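Local coordinates for protein putative rubredoxin reductase (Rhodopseudomonas palustris, PDB 3FG2) that uses bound FAD to pass electrons between NAD(H) and ferredoxin, serving as the ferredoxin reductase of the CYP199A2 system, at residues A[341-346]-A[352-357]; A[176-181]-A[327-332]; A[19-24]-A[70-75]; A[261-266]-A[300-305]. All coordinates share one frame; numbering follows the deposited sequence.

Contact 1. Residues A[341-346]-A[352-357]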
# COMPACT_ATOMS: atom_id res chain seq x y z
N VAL A 341 15.72 16.60 11.30
CA VAL A 341 15.84 15.16 11.47
C VAL A 341 17.01 14.80 12.37
O VAL A 341 18.13 15.25 12.16
CB VAL A 341 16.02 14.44 10.11
CG1 VAL A 341 16.18 12.93 10.32
CG2 VAL A 341 14.83 14.73 9.22
N VAL A 342 16.74 13.98 13.38
CA VAL A 342 17.76 13.54 14.33
C VAL A 342 17.95 12.03 14.20
O VAL A 342 16.99 11.28 14.11
CB VAL A 342 17.34 13.84 15.79
CG1 VAL A 342 18.33 13.22 16.75
CG2 VAL A 342 17.24 15.34 16.01
N ILE A 343 19.21 11.60 14.20
CA ILE A 343 19.50 10.18 14.09
C ILE A 343 19.71 9.57 15.48
O ILE A 343 20.47 10.10 16.28
CB ILE A 343 20.79 9.92 13.27
CG1 ILE A 343 20.59 10.30 11.81
CG2 ILE A 343 21.21 8.45 13.40
CD1 ILE A 343 19.52 9.50 11.11
N ARG A 344 19.03 8.47 15.75
CA ARG A 344 19.21 7.78 17.02
C ARG A 344 19.76 6.42 16.65
O ARG A 344 19.21 5.74 15.77
CB ARG A 344 17.89 7.59 17.78
CG ARG A 344 18.05 6.83 19.10
CD ARG A 344 16.74 6.74 19.86
NE ARG A 344 16.85 7.33 21.19
CZ ARG A 344 17.18 6.65 22.29
NH1 ARG A 344 17.43 5.36 22.20
NH2 ARG A 344 17.28 7.28 23.45
N GLY A 345 20.85 6.03 17.30
CA GLY A 345 21.47 4.75 16.99
C GLY A 345 22.62 4.96 16.03
O GLY A 345 23.21 6.03 15.99
N SER A 346 22.92 3.94 15.23
CA SER A 346 24.03 4.03 14.29
C SER A 346 23.73 3.50 12.90
O SER A 346 23.28 2.37 12.74
CB SER A 346 25.25 3.28 14.83
OG SER A 346 26.21 3.10 13.81
N PHE A 352 19.18 2.02 13.45
CA PHE A 352 19.04 3.40 13.85
C PHE A 352 17.65 3.88 13.47
O PHE A 352 16.90 3.18 12.78
CB PHE A 352 20.08 4.26 13.13
CG PHE A 352 19.80 4.41 11.66
CD1 PHE A 352 18.98 5.44 11.20
CD2 PHE A 352 20.31 3.49 10.75
CE1 PHE A 352 18.67 5.54 9.85
CE2 PHE A 352 20.00 3.59 9.39
CZ PHE A 352 19.18 4.61 8.94
N SER A 353 17.32 5.09 13.89
CA SER A 353 16.03 5.68 13.58
C SER A 353 16.21 7.16 13.24
O SER A 353 17.14 7.83 13.72
CB SER A 353 15.07 5.55 14.77
OG SER A 353 14.80 4.19 15.07
N ALA A 354 15.34 7.66 12.38
CA ALA A 354 15.38 9.06 12.02
C ALA A 354 14.16 9.69 12.69
O ALA A 354 13.02 9.41 12.32
CB ALA A 354 15.29 9.22 10.51
N PHE A 355 14.41 10.51 13.71
CA PHE A 355 13.32 11.18 14.40
C PHE A 355 13.05 12.46 13.62
O PHE A 355 13.88 13.36 13.56
CB PHE A 355 13.70 11.49 15.85
CG PHE A 355 13.59 10.31 16.77
CD1 PHE A 355 14.26 9.12 16.48
CD2 PHE A 355 12.82 10.38 17.92
CE1 PHE A 355 14.17 8.02 17.32
CE2 PHE A 355 12.72 9.28 18.78
CZ PHE A 355 13.39 8.10 18.47
N CYS A 356 11.89 12.52 12.99
CA CYS A 356 11.54 13.67 12.18
C CYS A 356 10.69 14.66 12.93
O CYS A 356 9.68 14.30 13.55
CB CYS A 356 10.81 13.20 10.93
SG CYS A 356 11.65 11.83 10.13
N TYR A 357 11.10 15.92 12.85
CA TYR A 357 10.39 17.01 13.51
C TYR A 357 9.92 18.09 12.55
O TYR A 357 10.43 18.23 11.43
CB TYR A 357 11.29 17.68 14.54
CG TYR A 357 11.71 16.81 15.68
CD1 TYR A 357 12.65 15.79 15.49
CD2 TYR A 357 11.18 17.00 16.96
CE1 TYR A 357 13.06 14.99 16.55
CE2 TYR A 357 11.59 16.20 18.02
CZ TYR A 357 12.53 15.20 17.81
OH TYR A 357 12.94 14.42 18.87
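The F355 ring and the R344 side chain cross at a slant, R344 CB lying 3.8 Å from F355 CE1 and the guanidinium plane turned 42° from the ring. R344 CG stands anti to the backbone N (chi1 178°), which takes the chain past F355 to weak hydrogen bonds from NE to A392 O and from NH2 to F397 O. The F352 ring, on the other side of the sheet, is likewise approached obliquely, with I343 CD1 4.1 Å from F352 CD1 and S346 O 3.7 Å from F352 CD2; it also stacks edge-to-face with Y189. With an alanine at F352, I343 and Y189 would probably lose their aromatic partner, leaving a gap towards helix 184-196. The strands form an antiparallel hairpin whose register rests on two hydrogen-bonded pairs. In V342/F355, F355 N to V342 O measures 2.7 Å, and in R344/S353, R344 N to S353 O measures 2.8 Å, both in the carbonyl plane. On the face that also carries I343 and C356, V341 CG1 packs on A354 CB at 3.8 Å. At G345 a CB would strike F352 CA. Backbone bonds thus set the register while side chains meet helices 184-196 and 389-393.

Contact 2. Residues A[176-181]-A[327-332]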
# COMPACT_ATOMS: atom_id res chain seq x y z
N ARG A 176 16.56 10.73 -5.27
CA ARG A 176 16.76 9.68 -4.27
C ARG A 176 15.56 8.72 -4.23
O ARG A 176 14.48 9.05 -4.70
CB ARG A 176 16.99 10.29 -2.88
CG ARG A 176 15.77 11.00 -2.29
CD ARG A 176 16.12 11.78 -1.04
NE ARG A 176 15.01 12.63 -0.61
CZ ARG A 176 13.96 12.20 0.08
NH1 ARG A 176 13.88 10.93 0.45
NH2 ARG A 176 12.98 13.04 0.40
N VAL A 177 15.77 7.54 -3.66
CA VAL A 177 14.72 6.54 -3.58
C VAL A 177 13.64 6.84 -2.54
O VAL A 177 13.89 7.54 -1.56
CB VAL A 177 15.31 5.14 -3.27
CG1 VAL A 177 16.29 4.75 -4.37
CG2 VAL A 177 16.01 5.14 -1.92
N MET A 178 12.45 6.31 -2.76
CA MET A 178 11.33 6.50 -1.85
C MET A 178 11.06 7.97 -1.53
O MET A 178 10.55 8.29 -0.46
CB MET A 178 11.59 5.72 -0.56
CG MET A 178 11.77 4.21 -0.77
SD MET A 178 12.09 3.32 0.77
CE MET A 178 13.86 3.36 0.85
N ALA A 179 11.40 8.86 -2.46
CA ALA A 179 11.24 10.30 -2.26
C ALA A 179 9.85 10.75 -1.83
O ALA A 179 9.69 11.78 -1.18
CB ALA A 179 11.66 11.04 -3.53
N ARG A 180 8.85 9.97 -2.21
CA ARG A 180 7.46 10.27 -1.88
C ARG A 180 7.09 9.87 -0.46
O ARG A 180 6.09 10.36 0.08
CB ARG A 180 6.54 9.54 -2.87
CG ARG A 180 5.04 9.66 -2.61
CD ARG A 180 4.52 11.07 -2.90
NE ARG A 180 4.31 11.83 -1.67
CZ ARG A 180 3.19 11.83 -0.96
NH1 ARG A 180 2.15 11.11 -1.35
NH2 ARG A 180 3.11 12.55 0.15
N VAL A 181 7.89 9.01 0.17
CA VAL A 181 7.54 8.53 1.50
C VAL A 181 8.53 8.57 2.67
O VAL A 181 8.12 8.39 3.81
CB VAL A 181 6.99 7.09 1.41
CG1 VAL A 181 5.66 7.08 0.68
CG2 VAL A 181 7.99 6.21 0.66
N ASP A 327 17.06 -5.91 5.58
CA ASP A 327 16.70 -4.76 6.42
C ASP A 327 15.20 -4.59 6.56
O ASP A 327 14.44 -4.88 5.63
CB ASP A 327 17.29 -3.46 5.84
CG ASP A 327 18.80 -3.41 5.92
OD1 ASP A 327 19.35 -3.52 7.04
OD2 ASP A 327 19.45 -3.24 4.86
N LYS A 328 14.78 -4.11 7.73
CA LYS A 328 13.37 -3.86 8.01
C LYS A 328 13.20 -2.37 8.26
O LYS A 328 13.97 -1.78 9.02
CB LYS A 328 12.92 -4.64 9.25
CG LYS A 328 11.60 -4.13 9.85
CD LYS A 328 10.37 -4.56 9.06
CE LYS A 328 9.96 -5.99 9.43
NZ LYS A 328 8.71 -6.42 8.74
N LEU A 329 12.21 -1.77 7.60
CA LEU A 329 11.94 -0.35 7.75
C LEU A 329 10.56 -0.20 8.36
O LEU A 329 9.58 -0.75 7.84
CB LEU A 329 11.96 0.34 6.39
CG LEU A 329 12.19 1.86 6.28
CD1 LEU A 329 11.47 2.38 5.04
CD2 LEU A 329 11.68 2.59 7.50
N GLN A 330 10.47 0.54 9.45
CA GLN A 330 9.20 0.79 10.08
C GLN A 330 9.01 2.29 10.22
O GLN A 330 9.92 3.01 10.63
CB GLN A 330 9.13 0.13 11.46
CG GLN A 330 9.03 -1.38 11.40
CD GLN A 330 9.21 -1.99 12.76
OE1 GLN A 330 10.27 -1.84 13.38
NE2 GLN A 330 8.19 -2.67 13.25
N ILE A 331 7.83 2.77 9.85
CA ILE A 331 7.54 4.19 9.93
C ILE A 331 6.25 4.39 10.70
O ILE A 331 5.28 3.69 10.44
CB ILE A 331 7.31 4.80 8.54
CG1 ILE A 331 8.47 4.48 7.61
CG2 ILE A 331 7.15 6.32 8.67
CD1 ILE A 331 8.26 4.97 6.18
N VAL A 332 6.26 5.32 11.65
CA VAL A 332 5.05 5.63 12.38
C VAL A 332 4.88 7.15 12.31
O VAL A 332 5.79 7.91 12.70
CB VAL A 332 5.11 5.18 13.86
CG1 VAL A 332 6.31 5.81 14.57
CG2 VAL A 332 3.82 5.58 14.57
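M178 and V181 rest against L329 and I331 where a type II beta turn, R176 to A179, faces strand 327-333 of the antiparallel sheet in the C-terminal reductase domain. The turn belongs to the loop between strand 167-171, of a five-stranded parallel sheet, and helix 184-196. Apolar contact carries the junction: M178 SD lies 4.4 Å from L329 CD1, a loose van der Waals meeting, and F152 and F190 touch both of these side chains from outside the two segments. No hydrogen bond crosses between the segments, whose nearest CA atoms, of V181 and I331, are 9.5 Å apart. Hydrogen bonds shape the turn. V181 N donates to M178 O at 2.8 Å, and the M178 backbone pairs with A150, within a glycine-rich segment that fits a Rossmann-type pattern; M178, with positive phi (52°), occupies the third position of the turn. D327 OD2 forms a salt bridge with R193 of helix 184-196, which ties the strand to the helix after the loop. The I331 side chain lies about 9 Å from the FAD. Its CG1 stands anti to the carbonyl carbon and the chain is extended beyond (chi2 175°), which carries CD1 to within 4.2 Å of V181 O.

Contact 3. Residues A[19-24]-A[70-75]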
# COMPACT_ATOMS: atom_id res chain seq x y z
N SER A 19 -15.02 -7.47 10.93
CA SER A 19 -15.29 -6.59 12.06
C SER A 19 -16.78 -6.36 12.23
O SER A 19 -17.26 -6.11 13.35
CB SER A 19 -14.59 -5.25 11.88
OG SER A 19 -13.18 -5.41 11.96
N LEU A 20 -17.51 -6.43 11.13
CA LEU A 20 -18.95 -6.22 11.16
C LEU A 20 -19.57 -7.37 11.97
O LEU A 20 -20.40 -7.15 12.85
CB LEU A 20 -19.49 -6.20 9.73
CG LEU A 20 -20.63 -5.26 9.32
CD1 LEU A 20 -20.58 -3.94 10.08
CD2 LEU A 20 -20.51 -5.03 7.81
N ARG A 21 -19.14 -8.59 11.67
CA ARG A 21 -19.64 -9.77 12.37
C ARG A 21 -19.22 -9.78 13.84
O ARG A 21 -20.04 -10.04 14.72
CB ARG A 21 -19.17 -11.06 11.70
CG ARG A 21 -19.96 -11.45 10.45
CD ARG A 21 -21.47 -11.43 10.71
NE ARG A 21 -22.22 -12.02 9.60
CZ ARG A 21 -23.37 -11.53 9.14
NH1 ARG A 21 -23.90 -10.45 9.70
NH2 ARG A 21 -23.98 -12.12 8.12
N GLN A 22 -17.95 -9.50 14.10
CA GLN A 22 -17.47 -9.48 15.48
C GLN A 22 -18.36 -8.57 16.31
O GLN A 22 -18.66 -8.88 17.46
CB GLN A 22 -16.03 -8.99 15.54
CG GLN A 22 -15.01 -9.99 15.03
CD GLN A 22 -13.59 -9.48 15.12
OE1 GLN A 22 -13.13 -9.10 16.20
NE2 GLN A 22 -12.90 -9.45 14.00
N ALA A 23 -18.80 -7.47 15.72
CA ALA A 23 -19.66 -6.51 16.41
C ALA A 23 -21.12 -6.97 16.39
O ALA A 23 -22.03 -6.20 16.71
CB ALA A 23 -19.53 -5.14 15.76
N LYS A 24 -21.33 -8.22 16.01
CA LYS A 24 -22.67 -8.81 15.98
C LYS A 24 -23.68 -8.10 15.08
O LYS A 24 -24.83 -7.89 15.48
CB LYS A 24 -23.24 -8.88 17.40
CG LYS A 24 -23.16 -10.25 18.07
CD LYS A 24 -21.75 -10.63 18.49
CE LYS A 24 -21.00 -11.36 17.40
NZ LYS A 24 -19.69 -11.88 17.89
N GLN A 70 -19.06 -17.63 9.17
CA GLN A 70 -19.28 -16.24 9.56
C GLN A 70 -20.50 -15.59 8.90
O GLN A 70 -20.81 -14.43 9.19
CB GLN A 70 -18.04 -15.41 9.23
CG GLN A 70 -16.78 -15.84 9.98
CD GLN A 70 -16.95 -15.77 11.48
OE1 GLN A 70 -17.62 -14.88 12.00
NE2 GLN A 70 -16.34 -16.71 12.19
N ALA A 71 -21.17 -16.33 8.03
CA ALA A 71 -22.35 -15.80 7.34
C ALA A 71 -21.97 -14.63 6.44
O ALA A 71 -22.77 -13.72 6.22
CB ALA A 71 -23.40 -15.36 8.35
N ILE A 72 -20.73 -14.66 5.94
CA ILE A 72 -20.26 -13.61 5.04
C ILE A 72 -20.33 -14.19 3.63
O ILE A 72 -19.55 -15.06 3.26
CB ILE A 72 -18.80 -13.19 5.34
CG1 ILE A 72 -18.73 -12.53 6.72
CG2 ILE A 72 -18.30 -12.24 4.27
CD1 ILE A 72 -17.35 -12.06 7.12
N GLU A 73 -21.29 -13.69 2.86
CA GLU A 73 -21.51 -14.17 1.50
C GLU A 73 -20.40 -13.72 0.55
O GLU A 73 -20.32 -12.54 0.19
CB GLU A 73 -22.86 -13.67 1.00
CG GLU A 73 -23.50 -14.55 -0.05
CD GLU A 73 -24.80 -13.99 -0.55
OE1 GLU A 73 -25.66 -13.65 0.29
OE2 GLU A 73 -24.97 -13.88 -1.79
N LEU A 74 -19.55 -14.67 0.15
CA LEU A 74 -18.44 -14.37 -0.75
C LEU A 74 -18.86 -14.55 -2.21
O LEU A 74 -18.90 -15.67 -2.71
CB LEU A 74 -17.26 -15.28 -0.45
CG LEU A 74 -15.96 -14.84 -1.10
CD1 LEU A 74 -15.58 -13.47 -0.56
CD2 LEU A 74 -14.86 -15.85 -0.82
N ILE A 75 -19.14 -13.44 -2.88
CA ILE A 75 -19.57 -13.48 -4.28
C ILE A 75 -18.45 -13.25 -5.28
O ILE A 75 -17.86 -12.17 -5.34
CB ILE A 75 -20.66 -12.42 -4.55
CG1 ILE A 75 -21.82 -12.58 -3.57
CG2 ILE A 75 -21.15 -12.54 -5.98
CD1 ILE A 75 -22.87 -11.51 -3.70
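R21 reaches Q70 and A71 between two helix ends that both finish in a Schellman motif, K24 and A71 being the positive-phi residues, with the CA atoms of R21 and Q70 7.1 Å apart. The setting is the Rossmann-type FAD-binding fold: helix 11-22 is the crossover between parallel strands 4-7 and 29-32, and strand 72-75 is an outermost strand of the same sheet. K24 N donates to R21 O at 2.6 Å, closing the first helix. The R21 side chain then does the bridging. A bend at chi2 (-50°) swings the guanidinium across to the other segment, where two backbone carbonyls meet its edge. NE donates to Q70 O at 2.8 Å, the oxygen lying in the guanidinium plane and the C=O...N angle being 164°, close to linear. NH2 donates to A71 O, also at 2.8 Å, but from 43° above that carbonyl's plane, a less regular approach. These carbonyls lie just past the C-terminal end of helix 64-69, where a positive group would be expected to sit comfortably against the helix dipole. A third grip comes from G27 O, which accepts from NH1. With a leucine at R21, the carbonyls of Q70 and A71 would probably be left without these donors and the tie between the two helix ends weakened. The aliphatic part of the arginine also packs: R21 CG lies 4.1 Å from I72 CG1, the two side chains running past each other in opposite directions. The guanidinium lies by the alanine methyl, R21 NH2 being 3.3 Å from A71 CB.

Contact 4. Residues A[261-266]-A[300-305]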
# COMPACT_ATOMS: atom_id res chain seq x y z
N GLN A 261 -15.35 12.68 8.01
CA GLN A 261 -14.69 12.11 9.18
C GLN A 261 -15.12 10.69 9.51
O GLN A 261 -14.36 9.91 10.07
CB GLN A 261 -14.94 12.99 10.41
CG GLN A 261 -14.35 14.37 10.32
CD GLN A 261 -14.74 15.25 11.50
OE1 GLN A 261 -14.32 16.41 11.59
NE2 GLN A 261 -15.55 14.71 12.41
N GLN A 262 -16.35 10.35 9.15
CA GLN A 262 -16.85 9.02 9.44
C GLN A 262 -16.77 8.07 8.26
O GLN A 262 -17.37 7.00 8.27
CB GLN A 262 -18.29 9.11 9.96
CG GLN A 262 -18.35 9.55 11.42
CD GLN A 262 -19.75 9.94 11.86
OE1 GLN A 262 -20.74 9.29 11.49
NE2 GLN A 262 -19.85 10.99 12.66
N LEU A 263 -16.00 8.48 7.25
CA LEU A 263 -15.78 7.67 6.05
C LEU A 263 -17.06 7.46 5.25
O LEU A 263 -17.25 6.42 4.61
CB LEU A 263 -15.14 6.33 6.44
CG LEU A 263 -13.98 6.52 7.42
CD1 LEU A 263 -13.38 5.18 7.83
CD2 LEU A 263 -12.92 7.40 6.78
N LEU A 264 -17.94 8.46 5.29
CA LEU A 264 -19.20 8.43 4.56
C LEU A 264 -19.13 9.36 3.36
O LEU A 264 -18.60 10.47 3.46
CB LEU A 264 -20.35 8.88 5.46
CG LEU A 264 -20.93 7.86 6.44
CD1 LEU A 264 -21.79 8.57 7.49
CD2 LEU A 264 -21.75 6.84 5.67
N THR A 265 -19.67 8.91 2.23
CA THR A 265 -19.70 9.73 1.03
C THR A 265 -20.84 10.72 1.20
O THR A 265 -21.45 10.79 2.27
CB THR A 265 -19.99 8.91 -0.23
OG1 THR A 265 -21.32 8.36 -0.13
CG2 THR A 265 -18.97 7.78 -0.39
N SER A 266 -21.12 11.50 0.16
CA SER A 266 -22.21 12.47 0.24
C SER A 266 -23.54 11.72 0.29
O SER A 266 -24.58 12.30 0.59
CB SER A 266 -22.17 13.39 -0.98
OG SER A 266 -22.19 12.63 -2.17
N ALA A 300 -11.63 0.07 8.30
CA ALA A 300 -12.66 -0.96 8.27
C ALA A 300 -13.31 -1.05 9.66
O ALA A 300 -14.53 -1.11 9.77
CB ALA A 300 -12.05 -2.30 7.89
N ARG A 301 -12.49 -1.05 10.70
CA ARG A 301 -13.00 -1.11 12.07
C ARG A 301 -13.92 0.08 12.35
O ARG A 301 -14.99 -0.08 12.94
CB ARG A 301 -11.84 -1.12 13.07
CG ARG A 301 -11.11 -2.46 13.19
CD ARG A 301 -9.89 -2.34 14.09
NE ARG A 301 -9.46 -3.63 14.64
CZ ARG A 301 -9.01 -4.65 13.92
NH1 ARG A 301 -8.92 -4.55 12.61
NH2 ARG A 301 -8.66 -5.79 14.52
N CYS A 302 -13.50 1.26 11.92
CA CYS A 302 -14.28 2.48 12.13
C CYS A 302 -15.68 2.39 11.53
O CYS A 302 -16.66 2.82 12.15
CB CYS A 302 -13.55 3.67 11.52
SG CYS A 302 -14.43 5.21 11.73
N VAL A 303 -15.77 1.85 10.32
CA VAL A 303 -17.05 1.70 9.63
C VAL A 303 -17.89 0.62 10.31
O VAL A 303 -19.08 0.81 10.55
CB VAL A 303 -16.85 1.32 8.15
CG1 VAL A 303 -18.17 0.85 7.53
CG2 VAL A 303 -16.33 2.53 7.40
N ALA A 304 -17.26 -0.52 10.62
CA ALA A 304 -17.96 -1.61 11.28
C ALA A 304 -18.55 -1.11 12.59
O ALA A 304 -19.67 -1.46 12.96
CB ALA A 304 -17.01 -2.76 11.54
N ALA A 305 -17.79 -0.29 13.30
CA ALA A 305 -18.23 0.25 14.57
C ALA A 305 -19.42 1.18 14.38
O ALA A 305 -20.34 1.21 15.20
CB ALA A 305 -17.09 1.00 15.25
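L263 packs against C302 and V303 of helix 293-306, joining that helix to the loop between strands 257-259 and 270-272 in the Rossmann-type FAD-binding fold. The loop begins with Q261, whose side chain leads away from the helix and whose backbone bonds to Y314. At Q262 the backbone N donates to D260 OD1, as in an Asx turn, and the carbonyl O receives a weak hydrogen bond from R306 NH1. L263 follows with positive phi (64°), and its side chain points at the helix while its backbone pairs with A272 of strand 270-272. One methyl does most of the work: L263 CD1 is 4.0 Å from C302 CB and equally 4.0 Å from C302 SG, so it sits alongside the cysteine, while Q299, one turn earlier on the helix, and F279 of strand 277-281 touch the leucine as well. L264 turns its backbone N to the same D260 oxygen, which therefore accepts two amides, and its side chain touches R306. T265 OG1 is hydrogen-bonded to I270 O and D267 N. No hydrogen bond links the two segments; van der Waals contacts of L263 join them. V303, whose side chain lies about 9 Å from that of the FAD-binding A12, crosses the leucine obliquely: chi1 167° sets CG2 anti to the carbonyl carbon, which brings that methyl 4.0 Å from L263 CD1 and 4.1 Å from L263 CB.

From the N terminus, contact 3 comes first, bringing residues 70-75 back to the end of helix 11-22 and closing a loop of 45 residues inside the FAD-binding fold. Contact 2 then spans 145 residues, from the loop after strand 167-171 to the C-terminal sheet. Contact 4 is nested within that span, while contact 1 follows it as a short hairpin; none of them cross. Contacts 1 and 2 reach the same antiparallel sheet, with centres 13 Å apart but no touching atoms. Contacts 3 and 4 do touch, S19 CB lying 3.5 Å from A304 CB, so helices 11-22 and 293-306 pack together. Contacts 2 and 3 lie on opposite sides of the chain's centre.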